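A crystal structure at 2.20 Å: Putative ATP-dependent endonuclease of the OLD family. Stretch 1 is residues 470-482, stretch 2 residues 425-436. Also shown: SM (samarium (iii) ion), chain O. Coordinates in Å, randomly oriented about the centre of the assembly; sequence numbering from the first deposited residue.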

# COMPACT_ATOMS: atom_id res chain seq x y z
N GLU A 470 -22.00 34.90 -18.16
CA GLU A 470 -22.33 33.67 -18.86
C GLU A 470 -22.69 32.53 -17.93
O GLU A 470 -23.20 31.50 -18.40
CB GLU A 470 -21.16 33.27 -19.79
CG GLU A 470 -19.95 32.65 -19.10
CD GLU A 470 -19.08 33.66 -18.36
OE1 GLU A 470 -19.30 34.88 -18.48
OE2 GLU A 470 -18.15 33.20 -17.64
N ARG A 471 -22.48 32.68 -16.63
CA ARG A 471 -22.80 31.64 -15.67
C ARG A 471 -24.00 31.99 -14.79
O ARG A 471 -24.34 31.22 -13.89
CB ARG A 471 -21.58 31.34 -14.79
CG ARG A 471 -20.32 31.08 -15.61
CD ARG A 471 -19.50 29.92 -15.06
NE ARG A 471 -18.56 30.33 -14.04
CZ ARG A 471 -17.42 30.95 -14.31
NH1 ARG A 471 -17.14 31.24 -15.57
NH2 ARG A 471 -16.58 31.29 -13.33
N VAL A 472 -24.64 33.14 -15.02
CA VAL A 472 -25.67 33.66 -14.14
C VAL A 472 -26.98 33.79 -14.90
O VAL A 472 -27.03 34.40 -15.97
CB VAL A 472 -25.27 35.01 -13.53
CG1 VAL A 472 -26.39 35.52 -12.60
CG2 VAL A 472 -24.04 34.82 -12.75
N PHE A 473 -28.04 33.23 -14.32
CA PHE A 473 -29.40 33.36 -14.83
C PHE A 473 -30.24 34.14 -13.82
O PHE A 473 -30.20 33.85 -12.63
CB PHE A 473 -30.00 31.98 -15.11
CG PHE A 473 -29.27 31.23 -16.19
CD1 PHE A 473 -28.02 30.69 -15.96
CD2 PHE A 473 -29.80 31.14 -17.47
CE1 PHE A 473 -27.31 30.04 -16.96
CE2 PHE A 473 -29.11 30.46 -18.48
CZ PHE A 473 -27.87 29.91 -18.22
N VAL A 474 -31.00 35.13 -14.30
CA VAL A 474 -31.76 35.98 -13.39
C VAL A 474 -33.25 35.78 -13.65
O VAL A 474 -33.73 36.02 -14.76
CB VAL A 474 -31.38 37.46 -13.53
CG1 VAL A 474 -32.18 38.25 -12.51
CG2 VAL A 474 -29.84 37.65 -13.30
N VAL A 475 -33.98 35.35 -12.62
CA VAL A 475 -35.44 35.25 -12.72
C VAL A 475 -36.04 36.62 -12.42
O VAL A 475 -35.90 37.13 -11.31
CB VAL A 475 -36.00 34.19 -11.77
CG1 VAL A 475 -37.52 34.08 -12.00
CG2 VAL A 475 -35.33 32.86 -12.00
N GLN A 476 -36.72 37.20 -13.41
CA GLN A 476 -37.33 38.55 -13.37
C GLN A 476 -38.84 38.45 -13.23
O GLN A 476 -39.48 37.84 -14.10
CB GLN A 476 -37.01 39.29 -14.67
CG GLN A 476 -35.57 39.29 -15.06
CD GLN A 476 -35.31 40.31 -16.13
OE1 GLN A 476 -35.43 40.01 -17.31
NE2 GLN A 476 -35.02 41.54 -15.73
N PRO A 477 -39.45 39.06 -12.22
CA PRO A 477 -38.78 39.73 -11.11
C PRO A 477 -38.34 38.75 -10.04
O PRO A 477 -37.43 39.08 -9.29
CB PRO A 477 -39.85 40.67 -10.54
CG PRO A 477 -41.17 40.03 -10.94
CD PRO A 477 -40.89 39.41 -12.30
N SER A 478 -38.96 37.57 -9.98
CA SER A 478 -38.61 36.58 -8.96
C SER A 478 -39.25 35.25 -9.32
O SER A 478 -40.25 35.21 -10.05
CB SER A 478 -39.09 37.00 -7.57
OG SER A 478 -40.52 37.06 -7.57
N LEU A 479 -38.71 34.17 -8.75
CA LEU A 479 -39.29 32.85 -8.97
C LEU A 479 -40.71 32.78 -8.42
O LEU A 479 -41.59 32.16 -9.04
CB LEU A 479 -38.42 31.75 -8.33
CG LEU A 479 -38.87 30.29 -8.53
CD1 LEU A 479 -38.79 29.87 -9.96
CD2 LEU A 479 -38.11 29.28 -7.64
N GLU A 480 -40.95 33.42 -7.27
CA GLU A 480 -42.31 33.46 -6.74
C GLU A 480 -43.28 34.06 -7.75
O GLU A 480 -44.39 33.56 -7.93
CB GLU A 480 -42.38 34.25 -5.44
CG GLU A 480 -41.61 33.68 -4.29
CD GLU A 480 -40.22 34.25 -4.21
OE1 GLU A 480 -39.68 34.59 -5.30
OE2 GLU A 480 -39.70 34.38 -3.08
N ALA A 481 -42.87 35.15 -8.41
CA ALA A 481 -43.77 35.75 -9.38
C ALA A 481 -43.89 34.88 -10.63
O ALA A 481 -44.98 34.73 -11.18
CB ALA A 481 -43.29 37.16 -9.74
N ALA A 482 -42.78 34.27 -11.07
CA ALA A 482 -42.86 33.36 -12.21
C ALA A 482 -43.81 32.19 -11.94
O ALA A 482 -44.50 31.72 -12.86
CB ALA A 482 -41.47 32.86 -12.58
SM SM O . -37.29 34.69 -4.02
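Stretch 2 425-436: PFVVVHDEDVWP

Stretch 2 lies beside stretch 1 as a parallel β-strand. Strand 426-431 runs in the same direction as strand 472-475, with an angle of 21° between their N-to-C directions (signed crossing angle -21°) and a closest axial approach of 4.7 Å. Beyond the paired strands, residues 432-436 continue in extended or turn conformations, Asp-433 with positive phi (66°/38°), and pass the loop that leads into the helix beginning at Leu-479.

Glu-470 makes no contact with stretch 2, but its OE2 forms a salt bridge to NH1 of Arg-471 at 3.0 Å. The Arg-471 side chain places NE over one face of the Phe-426 ring, 3.2 Å from CZ, while its carbonyl O opens the strand ladder by accepting from Val-428 N at 2.9 Å. Val-472 pairs with Val-428 (CA to CA 4.7 Å), and these two share one face of the sheet with Val-474 and His-430; Val-472 CG1 lies 3.8 Å from His-430 NE2.

Phe-473 pairs with Val-429 and bonds to the residues flanking it, as is typical of parallel strands: its N donates to Val-428 O at 2.8 Å and its O accepts from His-430 N at 3.1 Å. On this other face, Phe-473 CD1 packs 3.7 Å from Val-427 CG1. Val-474, paired with His-430 at a wider CA to CA distance of 5.3 Å, sets CG1 3.7 Å from Glu-432 CB. Val-475 repeats the pattern around Asp-431: Val-475 N donates to His-430 O at 2.9 Å. Val-475 O accepts from Glu-432 N, also at 2.9 Å, and Val-475 CG2 rests 4.0 Å from Val-429 CG1.

After the strand, Gln-476 NE2 makes a weak hydrogen bond to Glu-432 OE1 at 3.4 Å. Pro-477, preceded by a cis peptide bond, accepts at O from Asp-433 N (2.8 Å) and sets its CB over the face of the six-membered ring of Trp-435 in a CH-pi contact, 3.7 Å from the centroid. Ser-478 caps the helix, its OG accepting from Ala-481 N at 3.1 Å, and the same OG approaches the edge of the indole, 3.5 Å from Trp-435 CH2. At the first helical turn, Leu-479 N donates to Asp-431 OD1 at 2.7 Å.

Glu-480 OE1 comes within 3.0 Å of Asp-431 OD2, a close pair of acceptors beside the samarium ion, which Asp-431 OD2 binds at 2.4 Å. Water 1 also binds the metal and lies 2.6 Å from Asp-433 OD1. Ala-481 CB closes the contact 4.3 Å from Trp-435 CH2.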

# COMPACT_ATOMS: atom_id res chain seq x y z
N PRO A 425 -16.87 23.86 -11.61
CA PRO A 425 -17.85 24.46 -12.52
C PRO A 425 -19.16 24.68 -11.79
O PRO A 425 -19.56 23.89 -10.94
CB PRO A 425 -18.01 23.41 -13.63
CG PRO A 425 -16.86 22.49 -13.46
CD PRO A 425 -16.53 22.49 -12.01
N PHE A 426 -19.84 25.78 -12.13
CA PHE A 426 -21.06 26.12 -11.42
C PHE A 426 -21.97 26.96 -12.32
O PHE A 426 -21.51 27.58 -13.28
CB PHE A 426 -20.76 26.88 -10.13
CG PHE A 426 -20.13 28.23 -10.36
CD1 PHE A 426 -18.76 28.34 -10.49
CD2 PHE A 426 -20.91 29.37 -10.49
CE1 PHE A 426 -18.17 29.58 -10.74
CE2 PHE A 426 -20.35 30.60 -10.72
CZ PHE A 426 -18.96 30.71 -10.85
N VAL A 427 -23.26 26.95 -12.00
CA VAL A 427 -24.22 27.90 -12.54
C VAL A 427 -24.93 28.59 -11.37
O VAL A 427 -25.22 27.96 -10.34
CB VAL A 427 -25.21 27.19 -13.49
CG1 VAL A 427 -26.33 28.13 -13.95
CG2 VAL A 427 -24.48 26.61 -14.71
N VAL A 428 -25.18 29.88 -11.50
CA VAL A 428 -25.96 30.64 -10.53
C VAL A 428 -27.35 30.93 -11.11
O VAL A 428 -27.48 31.38 -12.26
CB VAL A 428 -25.27 31.97 -10.16
CG1 VAL A 428 -26.08 32.67 -9.11
CG2 VAL A 428 -23.83 31.74 -9.69
N VAL A 429 -28.40 30.73 -10.30
CA VAL A 429 -29.72 31.30 -10.58
C VAL A 429 -30.14 32.09 -9.36
O VAL A 429 -30.06 31.58 -8.24
CB VAL A 429 -30.80 30.26 -10.90
CG1 VAL A 429 -31.85 30.85 -11.84
CG2 VAL A 429 -30.22 28.98 -11.44
N HIS A 430 -30.66 33.29 -9.57
CA HIS A 430 -31.26 34.03 -8.47
C HIS A 430 -32.35 34.97 -9.01
O HIS A 430 -32.44 35.24 -10.22
CB HIS A 430 -30.19 34.81 -7.71
CG HIS A 430 -29.58 35.91 -8.50
ND1 HIS A 430 -30.18 37.14 -8.64
CD2 HIS A 430 -28.44 35.97 -9.23
CE1 HIS A 430 -29.42 37.92 -9.39
NE2 HIS A 430 -28.36 37.23 -9.77
N ASP A 431 -33.15 35.49 -8.09
CA ASP A 431 -34.19 36.45 -8.45
C ASP A 431 -33.61 37.84 -8.65
O ASP A 431 -32.61 38.21 -8.03
CB ASP A 431 -35.29 36.51 -7.37
CG ASP A 431 -36.16 35.24 -7.33
OD1 ASP A 431 -36.10 34.48 -8.30
OD2 ASP A 431 -36.88 34.99 -6.32
N GLU A 432 -34.26 38.63 -9.50
CA GLU A 432 -33.87 40.02 -9.63
C GLU A 432 -34.27 40.82 -8.39
O GLU A 432 -33.46 41.55 -7.82
CB GLU A 432 -34.49 40.63 -10.89
CG GLU A 432 -34.06 42.07 -11.20
CD GLU A 432 -34.98 42.70 -12.26
OE1 GLU A 432 -36.01 42.07 -12.57
OE2 GLU A 432 -34.70 43.80 -12.78
N ASP A 433 -35.54 40.70 -7.97
CA ASP A 433 -36.04 41.37 -6.76
C ASP A 433 -36.04 42.89 -6.87
O ASP A 433 -35.77 43.60 -5.91
CB ASP A 433 -35.25 40.93 -5.53
CG ASP A 433 -35.67 39.56 -5.06
OD1 ASP A 433 -36.86 39.23 -5.25
OD2 ASP A 433 -34.83 38.82 -4.51
N VAL A 434 -36.36 43.38 -8.06
CA VAL A 434 -36.55 44.80 -8.33
C VAL A 434 -38.01 44.97 -8.73
O VAL A 434 -38.52 44.20 -9.54
CB VAL A 434 -35.60 45.27 -9.43
CG1 VAL A 434 -35.95 46.70 -9.93
CG2 VAL A 434 -34.15 45.10 -8.95
N TRP A 435 -38.67 45.96 -8.15
CA TRP A 435 -40.11 46.08 -8.32
C TRP A 435 -40.47 47.50 -8.71
O TRP A 435 -39.85 48.44 -8.23
CB TRP A 435 -40.82 45.69 -7.02
CG TRP A 435 -40.42 44.32 -6.59
CD1 TRP A 435 -39.44 43.97 -5.68
CD2 TRP A 435 -40.97 43.09 -7.08
NE1 TRP A 435 -39.35 42.61 -5.58
CE2 TRP A 435 -40.28 42.04 -6.43
CE3 TRP A 435 -41.96 42.78 -8.01
CZ2 TRP A 435 -40.57 40.70 -6.67
CZ3 TRP A 435 -42.25 41.46 -8.25
CH2 TRP A 435 -41.55 40.43 -7.59
N PRO A 436 -41.46 47.69 -9.59
CA PRO A 436 -41.87 49.06 -9.91
C PRO A 436 -42.43 49.77 -8.68
O PRO A 436 -43.06 49.16 -7.81
CB PRO A 436 -42.95 48.87 -10.98
CG PRO A 436 -43.46 47.49 -10.75
CD PRO A 436 -42.25 46.71 -10.35
O HOH W 1 -38.08 37.13 -4.38